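Side-chain contacts in possible marr-transcriptional regulator (Streptomyces coelicolor, PDB 4B8X), which probably binds DNA as a winged-helix transcription factor of the MarR family, though what it regulates is not known: residues V42-T45 against E51-M54; N70-L75 against V81-N86. All coordinates share one frame; numbering follows the deposited sequence.

Contact 1 of 2, residues V42-T45 against E51-M54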
loop_
_atom_site.group_PDB
_atom_site.type_symbol
_atom_site.label_atom_id
_atom_site.label_comp_id
_atom_site.label_asym_id
_atom_site.label_seq_id
_atom_site.Cartn_x
_atom_site.Cartn_y
_atom_site.Cartn_z
ATOM N N VAL A 42 -1.175 6.672 17.390
ATOM C CA VAL A 42 -0.251 7.796 17.363
ATOM C C VAL A 42 -1.055 9.087 17.118
ATOM O O VAL A 42 -0.806 10.102 17.769
ATOM C CB VAL A 42 0.837 7.628 16.271
ATOM C CG1 VAL A 42 1.639 8.913 16.153
ATOM C CG2 VAL A 42 1.731 6.458 16.609
ATOM N N LEU A 43 -2.007 9.075 16.181
ATOM C CA LEU A 43 -2.808 10.246 15.904
ATOM C C LEU A 43 -3.465 10.750 17.187
ATOM O O LEU A 43 -3.492 11.950 17.476
ATOM C CB LEU A 43 -3.842 9.906 14.843
ATOM C CG LEU A 43 -4.847 10.999 14.462
ATOM C CD1 LEU A 43 -4.202 12.262 13.923
ATOM C CD2 LEU A 43 -5.865 10.451 13.462
ATOM N N LEU A 44 -4.065 9.831 17.945
ATOM C CA LEU A 44 -4.728 10.231 19.186
ATOM C C LEU A 44 -3.753 10.875 20.191
ATOM O O LEU A 44 -4.122 11.790 20.908
ATOM C CB LEU A 44 -5.481 9.048 19.791
ATOM C CG LEU A 44 -6.673 8.550 18.969
ATOM C CD1 LEU A 44 -7.231 7.296 19.618
ATOM C CD2 LEU A 44 -7.736 9.642 18.831
ATOM N N THR A 45 -2.508 10.401 20.249
ATOM C CA THR A 45 -1.525 10.969 21.165
ATOM C C THR A 45 -1.072 12.374 20.777
ATOM O O THR A 45 -0.399 13.007 21.581
ATOM C CB THR A 45 -0.292 10.071 21.391
ATOM O OG1 THR A 45 0.484 9.991 20.190
ATOM C CG2 THR A 45 -0.658 8.689 21.884
ATOM N N GLU A 51 -8.336 12.479 22.176
ATOM C CA GLU A 51 -9.665 12.173 21.642
ATOM C C GLU A 51 -9.866 12.798 20.259
ATOM O O GLU A 51 -9.417 13.911 19.995
ATOM C CB GLU A 51 -10.770 12.650 22.626
ATOM C CG GLU A 51 -10.987 14.171 22.624
ATOM C CD GLU A 51 -12.242 14.665 23.347
ATOM O OE1 GLU A 51 -12.607 14.114 24.395
ATOM O OE2 GLU A 51 -12.867 15.636 22.858
ATOM N N LEU A 52 -10.547 12.075 19.383
ATOM C CA LEU A 52 -10.956 12.605 18.078
ATOM C C LEU A 52 -12.276 12.000 17.652
ATOM O O LEU A 52 -12.525 10.819 17.912
ATOM C CB LEU A 52 -9.951 12.264 16.987
ATOM C CG LEU A 52 -8.740 13.149 16.769
ATOM C CD1 LEU A 52 -8.083 12.634 15.488
ATOM C CD2 LEU A 52 -9.055 14.637 16.654
ATOM N N PRO A 53 -13.093 12.761 16.920
ATOM C CA PRO A 53 -14.250 12.131 16.287
ATOM C C PRO A 53 -13.799 11.108 15.235
ATOM O O PRO A 53 -12.780 11.318 14.560
ATOM C CB PRO A 53 -14.971 13.303 15.612
ATOM C CG PRO A 53 -14.456 14.531 16.298
ATOM C CD PRO A 53 -13.045 14.214 16.673
ATOM N N MET A 54 -14.561 10.037 15.081
ATOM C CA MET A 54 -14.176 9.005 14.143
ATOM C C MET A 54 -14.146 9.548 12.698
ATOM O O MET A 54 -13.305 9.106 11.895
ATOM C CB MET A 54 -15.042 7.749 14.342
ATOM C CG MET A 54 -14.758 7.062 15.676
ATOM S SD MET A 54 -15.829 5.667 16.076
ATOM C CE MET A 54 -15.362 4.542 14.764
#

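Contact 2 of 2, residues N70-L75 against V81-N86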
loop_
_atom_site.group_PDB
_atom_site.type_symbol
_atom_site.label_atom_id
_atom_site.label_comp_id
_atom_site.label_asym_id
_atom_site.label_seq_id
_atom_site.Cartn_x
_atom_site.Cartn_y
_atom_site.Cartn_z
ATOM N N ASN A 70 -13.433 -0.502 11.950
ATOM C CA ASN A 70 -12.687 -1.753 12.192
ATOM C C ASN A 70 -11.505 -1.514 13.126
ATOM O O ASN A 70 -11.278 -2.230 14.111
ATOM C CB ASN A 70 -12.246 -2.351 10.846
ATOM C CG ASN A 70 -11.580 -3.729 10.960
ATOM O OD1 ASN A 70 -10.405 -3.847 11.309
ATOM N ND2 ASN A 70 -12.300 -4.776 10.540
ATOM N N THR A 71 -10.737 -0.498 12.795
ATOM C CA THR A 71 -9.548 -0.152 13.584
ATOM C C THR A 71 -9.862 0.269 15.010
ATOM O O THR A 71 -9.265 -0.270 15.968
ATOM C CB THR A 71 -8.753 0.936 12.846
ATOM O OG1 THR A 71 -8.071 0.306 11.771
ATOM C CG2 THR A 71 -7.739 1.664 13.771
ATOM N N VAL A 72 -10.786 1.202 15.163
ATOM C CA VAL A 72 -11.168 1.694 16.491
ATOM C C VAL A 72 -11.753 0.564 17.309
ATOM O O VAL A 72 -11.421 0.413 18.480
ATOM C CB VAL A 72 -12.161 2.876 16.404
ATOM C CG1 VAL A 72 -12.813 3.197 17.769
ATOM C CG2 VAL A 72 -11.463 4.117 15.844
ATOM N N ASP A 73 -12.621 -0.242 16.695
ATOM C CA ASP A 73 -13.321 -1.279 17.458
ATOM C C ASP A 73 -12.275 -2.358 17.878
ATOM O O ASP A 73 -12.340 -2.894 18.991
ATOM C CB ASP A 73 -14.594 -1.793 16.731
ATOM C CG ASP A 73 -15.803 -0.806 16.843
ATOM O OD1 ASP A 73 -15.681 0.301 17.403
ATOM O OD2 ASP A 73 -16.927 -1.133 16.354
ATOM N N ARG A 74 -11.274 -2.660 17.047
ATOM C CA ARG A 74 -10.217 -3.599 17.447
ATOM C C ARG A 74 -9.316 -3.016 18.559
ATOM O O ARG A 74 -8.823 -3.740 19.419
ATOM C CB ARG A 74 -9.369 -4.027 16.241
ATOM C CG ARG A 74 -10.112 -4.838 15.182
ATOM C CD ARG A 74 -10.319 -6.279 15.611
ATOM N NE ARG A 74 -9.105 -6.882 16.151
ATOM C CZ ARG A 74 -8.458 -7.907 15.603
ATOM N NH1 ARG A 74 -8.902 -8.473 14.485
ATOM N NH2 ARG A 74 -7.365 -8.371 16.189
ATOM N N LEU A 75 -9.112 -1.700 18.545
ATOM C CA LEU A 75 -8.366 -1.032 19.610
ATOM C C LEU A 75 -9.180 -1.083 20.908
ATOM O O LEU A 75 -8.605 -1.272 21.986
ATOM C CB LEU A 75 -7.987 0.406 19.245
ATOM C CG LEU A 75 -6.924 0.500 18.140
ATOM C CD1 LEU A 75 -6.832 1.935 17.614
ATOM C CD2 LEU A 75 -5.564 0.009 18.617
ATOM N N VAL A 81 -8.367 1.920 23.407
ATOM C CA VAL A 81 -9.195 3.050 23.101
ATOM C C VAL A 81 -10.559 2.789 23.765
ATOM O O VAL A 81 -10.941 1.634 23.984
ATOM C CB VAL A 81 -9.352 3.181 21.558
ATOM C CG1 VAL A 81 -10.527 4.082 21.148
ATOM C CG2 VAL A 81 -8.035 3.650 20.959
ATOM N N ALA A 82 -11.255 3.870 24.077
ATOM C CA ALA A 82 -12.649 3.864 24.496
ATOM C C ALA A 82 -13.474 4.773 23.580
ATOM O O ALA A 82 -12.987 5.756 23.077
ATOM C CB ALA A 82 -12.754 4.335 25.946
ATOM N N LYS A 83 -14.730 4.407 23.338
ATOM C CA LYS A 83 -15.659 5.207 22.548
ATOM C C LYS A 83 -16.740 5.831 23.419
ATOM O O LYS A 83 -17.157 5.251 24.433
ATOM C CB LYS A 83 -16.379 4.302 21.537
ATOM C CG LYS A 83 -15.446 3.687 20.510
ATOM C CD LYS A 83 -16.189 3.151 19.302
ATOM C CE LYS A 83 -17.357 2.290 19.708
ATOM N NZ LYS A 83 -17.881 1.517 18.553
ATOM N N ARG A 84 -17.237 6.984 22.980
ATOM C CA ARG A 84 -18.432 7.590 23.550
ATOM C C ARG A 84 -19.061 8.491 22.514
ATOM O O ARG A 84 -18.410 8.902 21.563
ATOM C CB ARG A 84 -18.100 8.408 24.792
ATOM C CG ARG A 84 -17.836 7.596 26.049
ATOM C CD ARG A 84 -18.985 6.668 26.437
ATOM N NE ARG A 84 -18.825 6.256 27.827
ATOM C CZ ARG A 84 -17.929 5.372 28.246
ATOM N NH1 ARG A 84 -17.110 4.790 27.383
ATOM N NH2 ARG A 84 -17.842 5.080 29.535
ATOM N N PRO A 85 -20.353 8.805 22.683
ATOM C CA PRO A 85 -20.972 9.689 21.714
ATOM C C PRO A 85 -20.341 11.087 21.789
ATOM O O PRO A 85 -19.931 11.546 22.854
ATOM C CB PRO A 85 -22.453 9.724 22.131
ATOM C CG PRO A 85 -22.540 9.067 23.445
ATOM C CD PRO A 85 -21.313 8.255 23.660
ATOM N N ASN A 86 -20.315 11.767 20.660
ATOM C CA ASN A 86 -19.839 13.132 20.599
ATOM C C ASN A 86 -20.926 14.082 21.110
ATOM O O ASN A 86 -22.002 14.133 20.524
ATOM C CB ASN A 86 -19.506 13.441 19.142
ATOM C CG ASN A 86 -18.782 14.758 18.956
ATOM O OD1 ASN A 86 -18.735 15.602 19.852
ATOM N ND2 ASN A 86 -18.216 14.939 17.770
#

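Contact 1 of 2, residues V42-T45 against E51-M54
Leu52 meets Leu43 and Leu44 where the first strand of the winged-helix fold lies beside helix 35-45. Strand 51-53 is an outer strand of the small antiparallel sheet, and helix 54-61 begins directly after it. The bond from CA to CB of Leu52 is directed at helix 35-45, and the side chain can be followed outward from there. Its CB lies 3.9 Å from the Leu44 CD2 methyl. Its CG is still within touch of that methyl, at 4.2 Å from Leu44 CD2. Beyond CG the partner changes. The Leu52 CD1 methyl leaves Leu44 and rests on the branch of Leu43, 3.8 Å from Leu43 CG. Leu43 and Leu52 cross at about a right angle, whereas Leu44 meets Leu52 at a slant. The two helix residues reach Leu52 with different first torsions. In Leu43, CG stands opposite the backbone N (chi1 177°), which brings CG and CD2 against the Leu52 CD1 methyl. In Leu44, CG stands opposite the carbonyl carbon (chi1 -66°), which carries CD2 over the strand backbone. There Leu44 CD2 sits 3.8 Å from Leu52 N and also touches the carbonyl carbon of Glu51. No hydrogen bond joins the two segments; the side chains that meet are all leucines. The strand is held instead by backbone bonds of Leu52 to Ala95 in strand 93-97. Helix 54-61 adds Ile57 against Leu52, and Arg60 and Leu61 against Leu43. The closest approach between side chains of the two segments is methyl to methyl, Leu43 CD2 to Leu52 CD1, at 3.7 Å.

Contact 2 of 2, residues N70-L75 against V81-N86
Lys83 and Asp73 form a salt bridge across the contact, with Lys83 NZ donating to Asp73 OD1 at 2.8 Å. The ammonium group comes to the syn side of that oxygen, 23° out of the carboxylate plane. The second oxygen is farther off, with Asp73 OD2 at 3.6 Å from Lys83 NZ. A bend at chi3 (-49°) turns the end of the lysine chain toward the acid. The aliphatic part of Lys83 lies over Val72, whose CG1 is 3.7 Å from Lys83 CD. Replacing Lys83 by an alanine would probably leave the Asp73 carboxylate without this cation and the Val72 CG1 methyl less covered. Helix 65-77 is the expected DNA-recognition helix of the winged helix-turn-helix, by analogy with other MarR proteins, and strand 81-85 is the first strand of the wing. Deeper in, Val81 has its CB directed at the helix and spreads its two methyls over different residues. Val81 CG2 packs on Leu75, 3.7 Å from Leu75 CB, and also touches Leu75 CD1. Val81 CG1 faces Val72 more loosely, 4.2 Å from Val72 CG1. Ala95 of strand 93-97 touches both valines.

In the fold
Contact 1 comes first along the chain and is complete before contact 2 begins. Their centres lie about 10 Å apart. Both reach the same antiparallel sheet, through its two outer strands, with strand 93-97 between them. Contact 2 ties a wing strand, 81-85, to the presumed recognition helix 65-77, while contact 1 ties the other outer strand, 51-53, to helix 35-45. The two also touch directly: Leu44 CD1 packs on Val81 CG2, and Met54 reaches both Val72 and Lys83. All four segments belong to the MarR-type helix-turn-helix region. Together the contacts pack two helices of the winged-helix domain against its sheet.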